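Local coordinates for titin (Homo sapiens, PDB 5JDE), which is a giant muscle protein of many immunoglobulin-like domains with a protein kinase domain, thought to act as an elastic scaffold of the sarcomere, at residues D193-E198 and L234-V239. Residues are numbered along the deposited sequence; the frame is centred on the assembly and turned at random.
Sequences DTITFE and LNIRNV
Ile195 lays its CG1 branch against Ile236, CG1 lying 3.6 Å from CB of Ile236 and the CD1 methyl reaching CG1 and CD1 of the same residue. The two side chains run side by side into the domain interior; CG1 of Ile195 stands between its backbone N and carbonyl carbon (chi1 65°), which brings the branch alongside its partner. CG2 of Val239 closes the row 4.1 Å from CG1 of Ile195, the two side chains crossing at about a right angle. Further along this buried face, Phe197 and Leu234 meet through their CB atoms (4.2 Å). On the opposite face, ND2 of Asn235 donates to OG1 of Thr196 (2.8 Å) along a bent path, 133° at the hydrogen, with the hydroxyl tilted out of the amide plane. OG1 in turn makes a weak bond to the carbonyl of its neighbour Ile195. The amide's other end, OD1, lies 3.4 Å from the CG2 methyl of Thr194. Paired backbone bonds join Ile195 to Ile236 and Phe197 to Leu234, an antiparallel ladder. Past the ladder, Val239 N still reaches Asp193 O (2.9 Å), nearly straight at 171°, so the chain stays tied where strand 231-236 has ended; the Asp193 carboxylate is used separately, OD2 accepting from Glu190 N. Strands 195-201 and 231-236 are B and E, the central pair of the four-stranded sheet of an I-set immunoglobulin sandwich, flanked by strands 180-182 and 223-227, while Ile195, Phe197 and Val239 pack across the core on strands 187-189 and 254-262 of the facing sheet.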
loop_
_atom_site.group_PDB
_atom_site.type_symbol
_atom_site.label_atom_id
_atom_site.label_comp_id
_atom_site.label_asym_id
_atom_site.label_seq_id
_atom_site.Cartn_x
_atom_site.Cartn_y
_atom_site.Cartn_z
ATOM N N ASP A 193 28.998 -43.660 6.741
ATOM C CA ASP A 193 27.555 -43.657 6.533
ATOM C C ASP A 193 27.107 -42.351 5.888
ATOM O O ASP A 193 27.790 -41.336 5.978
ATOM C CB ASP A 193 26.788 -43.845 7.851
ATOM C CG ASP A 193 26.666 -45.308 8.267
ATOM O OD1 ASP A 193 26.914 -46.202 7.425
ATOM O OD2 ASP A 193 26.303 -45.561 9.441
ATOM N N THR A 194 25.961 -42.403 5.225
ATOM C CA THR A 194 25.259 -41.205 4.798
ATOM C C THR A 194 24.011 -41.131 5.643
ATOM O O THR A 194 23.290 -42.120 5.780
ATOM C CB THR A 194 24.919 -41.231 3.309
ATOM O OG1 THR A 194 26.140 -41.215 2.554
ATOM C CG2 THR A 194 24.070 -40.009 2.926
ATOM N N ILE A 195 23.779 -39.966 6.239
ATOM C CA ILE A 195 22.721 -39.813 7.216
ATOM C C ILE A 195 21.736 -38.772 6.723
ATOM O O ILE A 195 22.042 -38.008 5.813
ATOM C CB ILE A 195 23.277 -39.390 8.594
ATOM C CG1 ILE A 195 23.903 -37.987 8.512
ATOM C CG2 ILE A 195 24.294 -40.401 9.077
ATOM C CD1 ILE A 195 23.002 -36.844 8.991
ATOM N N THR A 196 20.555 -38.747 7.327
ATOM C CA THR A 196 19.581 -37.720 7.007
ATOM C C THR A 196 18.775 -37.329 8.237
ATOM O O THR A 196 18.047 -38.150 8.805
ATOM C CB THR A 196 18.617 -38.167 5.888
ATOM O OG1 THR A 196 19.361 -38.432 4.693
ATOM C CG2 THR A 196 17.588 -37.066 5.598
ATOM N N PHE A 197 18.940 -36.073 8.642
ATOM C CA PHE A 197 18.059 -35.417 9.593
ATOM C C PHE A 197 16.837 -34.915 8.834
ATOM O O PHE A 197 16.973 -34.319 7.774
ATOM C CB PHE A 197 18.765 -34.244 10.284
ATOM C CG PHE A 197 19.774 -34.655 11.334
ATOM C CD1 PHE A 197 19.362 -35.254 12.513
ATOM C CD2 PHE A 197 21.121 -34.394 11.159
ATOM C CE1 PHE A 197 20.281 -35.617 13.485
ATOM C CE2 PHE A 197 22.046 -34.755 12.133
ATOM C CZ PHE A 197 21.624 -35.366 13.292
ATOM N N GLU A 198 15.645 -35.148 9.366
ATOM C CA GLU A 198 14.450 -34.628 8.723
ATOM C C GLU A 198 13.470 -34.049 9.730
ATOM O O GLU A 198 13.270 -34.601 10.817
ATOM C CB GLU A 198 13.774 -35.714 7.868
ATOM C CG GLU A 198 13.676 -35.298 6.399
ATOM C CD GLU A 198 13.306 -36.418 5.440
ATOM O OE1 GLU A 198 12.976 -37.527 5.902
ATOM O OE2 GLU A 198 13.370 -36.189 4.210
ATOM N N LEU A 234 18.403 -32.614 6.059
ATOM C CA LEU A 234 19.825 -32.339 6.046
ATOM C C LEU A 234 20.542 -33.662 5.853
ATOM O O LEU A 234 20.619 -34.471 6.768
ATOM C CB LEU A 234 20.277 -31.668 7.337
ATOM C CG LEU A 234 21.774 -31.385 7.379
ATOM C CD1 LEU A 234 22.128 -30.320 6.364
ATOM C CD2 LEU A 234 22.203 -30.975 8.775
ATOM N N ASN A 235 21.035 -33.871 4.639
ATOM C CA ASN A 235 21.733 -35.090 4.264
ATOM C C ASN A 235 23.239 -34.872 4.367
ATOM O O ASN A 235 23.774 -33.907 3.813
ATOM C CB ASN A 235 21.318 -35.504 2.846
ATOM C CG ASN A 235 21.884 -36.849 2.435
ATOM O OD1 ASN A 235 23.011 -36.936 1.947
ATOM N ND2 ASN A 235 21.100 -37.909 2.624
ATOM N N ILE A 236 23.918 -35.754 5.097
ATOM C CA ILE A 236 25.361 -35.640 5.280
ATOM C C ILE A 236 26.045 -36.918 4.816
ATOM O O ILE A 236 25.811 -37.988 5.380
ATOM C CB ILE A 236 25.721 -35.357 6.752
ATOM C CG1 ILE A 236 24.906 -34.161 7.271
ATOM C CG2 ILE A 236 27.230 -35.128 6.903
ATOM C CD1 ILE A 236 25.173 -33.797 8.721
ATOM N N ARG A 237 26.874 -36.808 3.781
ATOM C CA ARG A 237 27.468 -37.985 3.150
ATOM C C ARG A 237 28.848 -38.310 3.709
ATOM O O ARG A 237 29.536 -37.432 4.222
ATOM C CB ARG A 237 27.578 -37.786 1.635
ATOM C CG ARG A 237 26.393 -37.094 0.983
ATOM C CD ARG A 237 26.001 -37.804 -0.308
ATOM N NE ARG A 237 25.384 -36.907 -1.283
ATOM C CZ ARG A 237 25.909 -36.622 -2.472
ATOM N NH1 ARG A 237 27.063 -37.167 -2.837
ATOM N NH2 ARG A 237 25.279 -35.796 -3.300
ATOM N N ASN A 238 29.251 -39.572 3.572
ATOM C CA ASN A 238 30.605 -40.014 3.917
ATOM C C ASN A 238 31.023 -39.493 5.291
ATOM O O ASN A 238 32.070 -38.873 5.458
ATOM C CB ASN A 238 31.593 -39.561 2.839
ATOM C CG ASN A 238 32.876 -40.361 2.852
ATOM O OD1 ASN A 238 32.902 -41.507 3.304
ATOM N ND2 ASN A 238 33.950 -39.763 2.352
ATOM N N VAL A 239 30.160 -39.733 6.264
ATOM C CA VAL A 239 30.308 -39.207 7.608
ATOM C C VAL A 239 31.614 -39.643 8.282
ATOM O O VAL A 239 32.010 -40.802 8.200
ATOM C CB VAL A 239 29.081 -39.632 8.457
ATOM C CG1 VAL A 239 29.405 -39.651 9.918
ATOM C CG2 VAL A 239 27.890 -38.711 8.161
#